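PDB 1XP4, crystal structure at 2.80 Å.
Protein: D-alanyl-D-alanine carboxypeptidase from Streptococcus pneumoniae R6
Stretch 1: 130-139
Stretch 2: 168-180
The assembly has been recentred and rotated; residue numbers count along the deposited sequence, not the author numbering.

Stretch 1, residues 130-139: KLLEWGIQDA
Stretch 2 168-180: LSAYDVAIVARNL

Stretch 1 is the last turn of a helix, residues 130-133, followed by an irregular segment. Stretch 2 enters a helix that runs from Ala 170 through Leu 180 and beyond. The two pack in opposite sequence order: Trp 134 lies by Ile 175 (CA to CA 7.7 Å), Ile 136 by Asp 172 (6.3 Å) and Ala 139 by Leu 168 (5.1 Å). The backbones thus draw together toward the start of the second helix. The contact buries 457 Å² in all.

The first helix closes with a Schellman motif. Ile 136 N bonds to Leu 131 O at 3.0 Å, and Gly 135 N to Leu 132 O at 3.2 Å. Gly 135 has phi/psi 86/9; a CB there would jam against the carbonyl O of Trp 134. The chain then extends at Ile 136 (-95/112), while Gln 137 and Asp 138 sit near -120/15.

Ile 136 points toward the second helix with chi1 m and chi2 t. Ile 136 CD1 sits over the notch formed by Ile 175 CG2 (3.9 Å) and Val 176 CG2 (4.0 Å). Ile 175 is also m, t; Val 176 has chi1 t. The same Val 176 methyl, CG2, serves as a bump for two more neighbours. Leu 131 CD2 (the leucine is m, t) and Trp 134 CZ3 each lie 4.0 Å from Val 176 CG2, which stands oblique to the Trp 134 ring.

Trp 134 (-71/0) has chi1 m and chi2 -29°. It gives the largest covered area, 78 Å². Trp 134 CB lies 4.2 Å from Ile 175 CG2. Asn 179, with chi1 m and chi2 -27°, places ND2 over one face of the Trp 134 ring, 3.2 Å from Trp 134 CG. Trp 134 NE1 and Asn 179 ND2 are 3.4 Å apart, but both are donors and do not bond.

At the helix start, Ser 169 is the N-cap. Asp 172 N donates to Ser 169 OG at 2.9 Å, and Ser 169 N returns a bond to Asp 172 OD2 at 3.2 Å. Asp 172 is m with chi2 -36°; Asp 172 OD1 touches Ile 136 CG2 at 3.2 Å. Asp 138 has chi1 p and chi2 -27°, which brings its carboxylate in. Asp 138 OD1 and Asp 172 OD2 stand only 2.5 Å apart, a spacing that suggests a shared proton without settling it.

Beyond them, Ala 139 (-79/158) rests its CB on Leu 168 CG at 4.1 Å. Leu 168 has chi1 -90° and chi2 92°.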

ATOM      1  N   LYS A 130      -6.529  13.991  -1.616  1.00 18.78           N
ATOM      2  CA  LYS A 130      -6.628  12.545  -1.472  1.00 18.80           C
ATOM      3  C   LYS A 130      -6.148  12.096  -0.092  1.00 20.04           C
ATOM      4  O   LYS A 130      -6.778  11.260   0.552  1.00 21.67           O
ATOM      5  CB  LYS A 130      -5.806  11.857  -2.563  1.00 19.96           C
ATOM      6  CG  LYS A 130      -5.840  10.341  -2.502  1.00 23.56           C
ATOM      7  CD  LYS A 130      -7.269   9.792  -2.553  1.00 28.08           C
ATOM      8  CE  LYS A 130      -7.945  10.019  -3.907  1.00 28.87           C
ATOM      9  NZ  LYS A 130      -9.266   9.316  -3.992  1.00 29.40           N
ATOM     10  N   LEU A 131      -5.030  12.645   0.369  1.00 20.42           N
ATOM     11  CA  LEU A 131      -4.532  12.266   1.677  1.00 20.16           C
ATOM     12  C   LEU A 131      -5.552  12.621   2.761  1.00 20.70           C
ATOM     13  O   LEU A 131      -5.758  11.850   3.700  1.00 21.80           O
ATOM     14  CB  LEU A 131      -3.185  12.945   1.964  1.00 19.55           C
ATOM     15  CG  LEU A 131      -1.964  12.479   1.155  1.00 17.33           C
ATOM     16  CD1 LEU A 131      -0.721  13.193   1.662  1.00 15.97           C
ATOM     17  CD2 LEU A 131      -1.775  10.982   1.289  1.00 14.99           C
ATOM     18  N   LEU A 132      -6.197  13.777   2.633  1.00 20.71           N
ATOM     19  CA  LEU A 132      -7.185  14.192   3.625  1.00 20.64           C
ATOM     20  C   LEU A 132      -8.372  13.245   3.641  1.00 21.53           C
ATOM     21  O   LEU A 132      -8.994  13.040   4.679  1.00 24.22           O
ATOM     22  CB  LEU A 132      -7.658  15.618   3.349  1.00 21.42           C
ATOM     23  CG  LEU A 132      -6.618  16.696   3.655  1.00 23.24           C
ATOM     24  CD1 LEU A 132      -7.156  18.063   3.281  1.00 23.85           C
ATOM     25  CD2 LEU A 132      -6.260  16.641   5.131  1.00 20.85           C
ATOM     26  N   GLU A 133      -8.692  12.682   2.481  1.00 21.40           N
ATOM     27  CA  GLU A 133      -9.784  11.725   2.364  1.00 21.45           C
ATOM     28  C   GLU A 133      -9.442  10.507   3.210  1.00 21.42           C
ATOM     29  O   GLU A 133     -10.264   9.994   3.964  1.00 23.10           O
ATOM     30  CB  GLU A 133      -9.927  11.260   0.924  1.00 22.46           C
ATOM     31  CG  GLU A 133     -11.043  11.880   0.152  1.00 26.96           C
ATOM     32  CD  GLU A 133     -11.144  11.275  -1.228  1.00 31.55           C
ATOM     33  OE1 GLU A 133     -11.143  10.028  -1.326  1.00 31.47           O
ATOM     34  OE2 GLU A 133     -11.221  12.042  -2.211  1.00 36.51           O
ATOM     35  N   TRP A 134      -8.208  10.047   3.058  1.00 20.87           N
ATOM     36  CA  TRP A 134      -7.722   8.888   3.772  1.00 18.69           C
ATOM     37  C   TRP A 134      -7.507   9.115   5.265  1.00 18.07           C
ATOM     38  O   TRP A 134      -7.088   8.209   5.981  1.00 21.39           O
ATOM     39  CB  TRP A 134      -6.427   8.404   3.122  1.00 20.95           C
ATOM     40  CG  TRP A 134      -6.612   7.898   1.713  1.00 24.03           C
ATOM     41  CD1 TRP A 134      -7.737   7.326   1.190  1.00 24.54           C
ATOM     42  CD2 TRP A 134      -5.611   7.829   0.687  1.00 26.02           C
ATOM     43  NE1 TRP A 134      -7.501   6.895  -0.093  1.00 25.94           N
ATOM     44  CE2 TRP A 134      -6.205   7.183  -0.427  1.00 28.28           C
ATOM     45  CE3 TRP A 134      -4.271   8.226   0.602  1.00 22.98           C
ATOM     46  CZ2 TRP A 134      -5.503   6.946  -1.618  1.00 27.50           C
ATOM     47  CZ3 TRP A 134      -3.574   7.988  -0.578  1.00 25.08           C
ATOM     48  CH2 TRP A 134      -4.190   7.347  -1.670  1.00 26.62           C
ATOM     49  N   GLY A 135      -7.789  10.316   5.744  1.00 14.74           N
ATOM     50  CA  GLY A 135      -7.614  10.571   7.159  1.00 17.78           C
ATOM     51  C   GLY A 135      -6.210  10.976   7.552  1.00 20.67           C
ATOM     52  O   GLY A 135      -5.889  11.049   8.738  1.00 24.31           O
ATOM     53  N   ILE A 136      -5.361  11.230   6.566  1.00 20.58           N
ATOM     54  CA  ILE A 136      -3.999  11.650   6.853  1.00 21.45           C
ATOM     55  C   ILE A 136      -4.013  13.169   6.806  1.00 22.64           C
ATOM     56  O   ILE A 136      -4.195  13.758   5.748  1.00 22.68           O
ATOM     57  CB  ILE A 136      -3.011  11.108   5.799  1.00 21.68           C
ATOM     58  CG1 ILE A 136      -3.048   9.577   5.805  1.00 17.03           C
ATOM     59  CG2 ILE A 136      -1.604  11.639   6.074  1.00 18.37           C
ATOM     60  CD1 ILE A 136      -2.249   8.946   4.709  1.00 15.72           C
ATOM     61  N   GLN A 137      -3.825  13.804   7.955  1.00 24.57           N
ATOM     62  CA  GLN A 137      -3.856  15.256   8.007  1.00 25.92           C
ATOM     63  C   GLN A 137      -2.576  15.882   8.526  1.00 25.16           C
ATOM     64  O   GLN A 137      -2.565  17.044   8.928  1.00 26.58           O
ATOM     65  CB  GLN A 137      -5.051  15.713   8.850  1.00 29.00           C
ATOM     66  CG  GLN A 137      -5.273  14.885  10.114  1.00 35.42           C
ATOM     67  CD  GLN A 137      -6.612  15.172  10.780  1.00 38.16           C
ATOM     68  OE1 GLN A 137      -7.670  15.002  10.171  1.00 39.09           O
ATOM     69  NE2 GLN A 137      -6.568  15.609  12.037  1.00 38.14           N
ATOM     70  N   ASP A 138      -1.490  15.124   8.503  1.00 24.11           N
ATOM     71  CA  ASP A 138      -0.221  15.647   8.980  1.00 22.64           C
ATOM     72  C   ASP A 138       0.837  15.628   7.880  1.00 23.31           C
ATOM     73  O   ASP A 138       2.016  15.878   8.131  1.00 23.60           O
ATOM     74  CB  ASP A 138       0.239  14.835  10.193  1.00 24.03           C
ATOM     75  CG  ASP A 138       0.619  13.405   9.844  1.00 27.00           C
ATOM     76  OD1 ASP A 138       0.089  12.868   8.843  1.00 26.79           O
ATOM     77  OD2 ASP A 138       1.438  12.817  10.590  1.00 25.43           O
ATOM     78  N   ALA A 139       0.409  15.349   6.654  1.00 22.42           N
ATOM     79  CA  ALA A 139       1.331  15.294   5.532  1.00 22.19           C
ATOM     80  C   ALA A 139       1.738  16.660   4.976  1.00 23.64           C
ATOM     81  O   ALA A 139       1.046  17.665   5.159  1.00 23.42           O
ATOM     82  CB  ALA A 139       0.736  14.452   4.422  1.00 22.45           C
ATOM     83  N   LEU A 168       5.781  12.428   5.333  1.00 12.73           N
ATOM     84  CA  LEU A 168       4.710  11.535   5.763  1.00 13.26           C
ATOM     85  C   LEU A 168       5.260  10.640   6.855  1.00 16.03           C
ATOM     86  O   LEU A 168       6.457  10.344   6.874  1.00 19.65           O
ATOM     87  CB  LEU A 168       4.213  10.652   4.617  1.00 13.56           C
ATOM     88  CG  LEU A 168       3.067  11.179   3.752  1.00 18.17           C
ATOM     89  CD1 LEU A 168       3.600  11.934   2.554  1.00 17.95           C
ATOM     90  CD2 LEU A 168       2.233  10.005   3.279  1.00 22.64           C
ATOM     91  N   SER A 169       4.402  10.210   7.773  1.00 15.42           N
ATOM     92  CA  SER A 169       4.859   9.324   8.835  1.00 16.84           C
ATOM     93  C   SER A 169       4.815   7.894   8.289  1.00 16.54           C
ATOM     94  O   SER A 169       4.150   7.638   7.283  1.00 15.67           O
ATOM     95  CB  SER A 169       3.961   9.459  10.072  1.00 17.51           C
ATOM     96  OG  SER A 169       2.682   8.887   9.864  1.00 19.81           O
ATOM     97  N   ALA A 170       5.530   6.968   8.926  1.00 15.25           N
ATOM     98  CA  ALA A 170       5.524   5.587   8.457  1.00 15.38           C
ATOM     99  C   ALA A 170       4.079   5.091   8.512  1.00 15.97           C
ATOM    100  O   ALA A 170       3.627   4.341   7.640  1.00 15.67           O
ATOM    101  CB  ALA A 170       6.426   4.723   9.330  1.00 14.75           C
ATOM    102  N   TYR A 171       3.360   5.533   9.541  1.00 15.20           N
ATOM    103  CA  TYR A 171       1.949   5.188   9.732  1.00 15.63           C
ATOM    104  C   TYR A 171       1.185   5.661   8.495  1.00 16.70           C
ATOM    105  O   TYR A 171       0.443   4.893   7.872  1.00 15.68           O
ATOM    106  CB  TYR A 171       1.409   5.912  10.966  1.00 15.35           C
ATOM    107  CG  TYR A 171      -0.039   5.642  11.305  1.00 18.05           C
ATOM    108  CD1 TYR A 171      -0.396   4.556  12.104  1.00 21.27           C
ATOM    109  CD2 TYR A 171      -1.053   6.503  10.872  1.00 17.14           C
ATOM    110  CE1 TYR A 171      -1.724   4.336  12.474  1.00 18.74           C
ATOM    111  CE2 TYR A 171      -2.379   6.291  11.235  1.00 16.89           C
ATOM    112  CZ  TYR A 171      -2.706   5.206  12.038  1.00 17.40           C
ATOM    113  OH  TYR A 171      -4.012   4.995  12.424  1.00 17.94           O
ATOM    114  N   ASP A 172       1.373   6.935   8.152  1.00 14.12           N
ATOM    115  CA  ASP A 172       0.730   7.514   6.987  1.00 15.21           C
ATOM    116  C   ASP A 172       1.065   6.712   5.732  1.00 15.33           C
ATOM    117  O   ASP A 172       0.176   6.389   4.938  1.00 16.21           O
ATOM    118  CB  ASP A 172       1.175   8.963   6.793  1.00 18.99           C
ATOM    119  CG  ASP A 172       0.628   9.887   7.858  1.00 22.44           C
ATOM    120  OD1 ASP A 172      -0.523   9.672   8.289  1.00 25.30           O
ATOM    121  OD2 ASP A 172       1.336  10.839   8.250  1.00 21.75           O
ATOM    122  N   VAL A 173       2.345   6.390   5.555  1.00 12.39           N
ATOM    123  CA  VAL A 173       2.775   5.624   4.389  1.00 10.86           C
ATOM    124  C   VAL A 173       2.060   4.280   4.325  1.00 11.68           C
ATOM    125  O   VAL A 173       1.608   3.866   3.256  1.00 13.02           O
ATOM    126  CB  VAL A 173       4.290   5.391   4.402  1.00  8.52           C
ATOM    127  CG1 VAL A 173       4.701   4.611   3.183  1.00  7.37           C
ATOM    128  CG2 VAL A 173       5.014   6.724   4.416  1.00 13.23           C
ATOM    129  N   ALA A 174       1.959   3.606   5.468  1.00 11.33           N
ATOM    130  CA  ALA A 174       1.284   2.317   5.541  1.00  9.81           C
ATOM    131  C   ALA A 174      -0.120   2.461   4.964  1.00  9.56           C
ATOM    132  O   ALA A 174      -0.553   1.660   4.135  1.00 12.42           O
ATOM    133  CB  ALA A 174       1.205   1.853   6.984  1.00  8.29           C
ATOM    134  N   ILE A 175      -0.832   3.488   5.411  1.00  7.98           N
ATOM    135  CA  ILE A 175      -2.182   3.735   4.931  1.00  7.80           C
ATOM    136  C   ILE A 175      -2.158   3.856   3.400  1.00  8.86           C
ATOM    137  O   ILE A 175      -2.894   3.161   2.702  1.00 10.43           O
ATOM    138  CB  ILE A 175      -2.761   5.015   5.597  1.00  6.62           C
ATOM    139  CG1 ILE A 175      -3.042   4.722   7.083  1.00  7.68           C
ATOM    140  CG2 ILE A 175      -4.013   5.486   4.858  1.00  1.00           C
ATOM    141  CD1 ILE A 175      -3.520   5.923   7.932  1.00  6.19           C
ATOM    142  N   VAL A 176      -1.292   4.719   2.883  1.00  7.83           N
ATOM    143  CA  VAL A 176      -1.157   4.906   1.444  1.00  8.48           C
ATOM    144  C   VAL A 176      -0.916   3.574   0.727  1.00  9.64           C
ATOM    145  O   VAL A 176      -1.642   3.198  -0.196  1.00 11.72           O
ATOM    146  CB  VAL A 176       0.017   5.858   1.128  1.00  8.74           C
ATOM    147  CG1 VAL A 176       0.292   5.881  -0.380  1.00  5.80           C
ATOM    148  CG2 VAL A 176      -0.307   7.261   1.652  1.00  4.32           C
ATOM    149  N   ALA A 177       0.117   2.862   1.148  1.00 10.15           N
ATOM    150  CA  ALA A 177       0.426   1.579   0.539  1.00 11.02           C
ATOM    151  C   ALA A 177      -0.798   0.661   0.601  1.00 12.28           C
ATOM    152  O   ALA A 177      -1.165   0.030  -0.392  1.00 13.10           O
ATOM    153  CB  ALA A 177       1.612   0.937   1.251  1.00  9.78           C
ATOM    154  N   ARG A 178      -1.444   0.595   1.761  1.00 11.49           N
ATOM    155  CA  ARG A 178      -2.605  -0.272   1.886  1.00 11.58           C
ATOM    156  C   ARG A 178      -3.729   0.110   0.928  1.00 13.02           C
ATOM    157  O   ARG A 178      -4.251  -0.745   0.207  1.00 14.03           O
ATOM    158  CB  ARG A 178      -3.136  -0.270   3.314  1.00 11.31           C
ATOM    159  CG  ARG A 178      -4.230  -1.292   3.529  1.00 10.60           C
ATOM    160  CD  ARG A 178      -4.890  -1.150   4.898  1.00 13.62           C
ATOM    161  NE  ARG A 178      -5.983  -2.108   5.054  1.00 14.11           N
ATOM    162  CZ  ARG A 178      -7.211  -1.781   5.442  1.00 12.98           C
ATOM    163  NH1 ARG A 178      -7.509  -0.522   5.728  1.00 14.36           N
ATOM    164  NH2 ARG A 178      -8.150  -2.709   5.511  1.00 13.78           N
ATOM    165  N   ASN A 179      -4.105   1.384   0.912  1.00 12.30           N
ATOM    166  CA  ASN A 179      -5.178   1.818   0.032  1.00 13.14           C
ATOM    167  C   ASN A 179      -4.868   1.529  -1.430  1.00 15.25           C
ATOM    168  O   ASN A 179      -5.752   1.141  -2.198  1.00 13.04           O
ATOM    169  CB  ASN A 179      -5.453   3.305   0.219  1.00 15.27           C
ATOM    170  CG  ASN A 179      -6.008   3.611   1.582  1.00 17.02           C
ATOM    171  OD1 ASN A 179      -6.635   2.756   2.199  1.00 16.06           O
ATOM    172  ND2 ASN A 179      -5.793   4.835   2.061  1.00 18.04           N
ATOM    173  N   LEU A 180      -3.610   1.716  -1.813  1.00 15.69           N
ATOM    174  CA  LEU A 180      -3.208   1.456  -3.184  1.00 16.69           C
ATOM    175  C   LEU A 180      -3.341  -0.035  -3.529  1.00 18.74           C
ATOM    176  O   LEU A 180      -4.025  -0.394  -4.488  1.00 19.34           O
ATOM    177  CB  LEU A 180      -1.766   1.919  -3.415  1.00 11.58           C
ATOM    178  CG  LEU A 180      -1.202   1.589  -4.802  1.00  9.83           C
ATOM    179  CD1 LEU A 180      -2.089   2.179  -5.873  1.00  7.40           C
ATOM    180  CD2 LEU A 180       0.206   2.122  -4.923  1.00 10.46           C
TER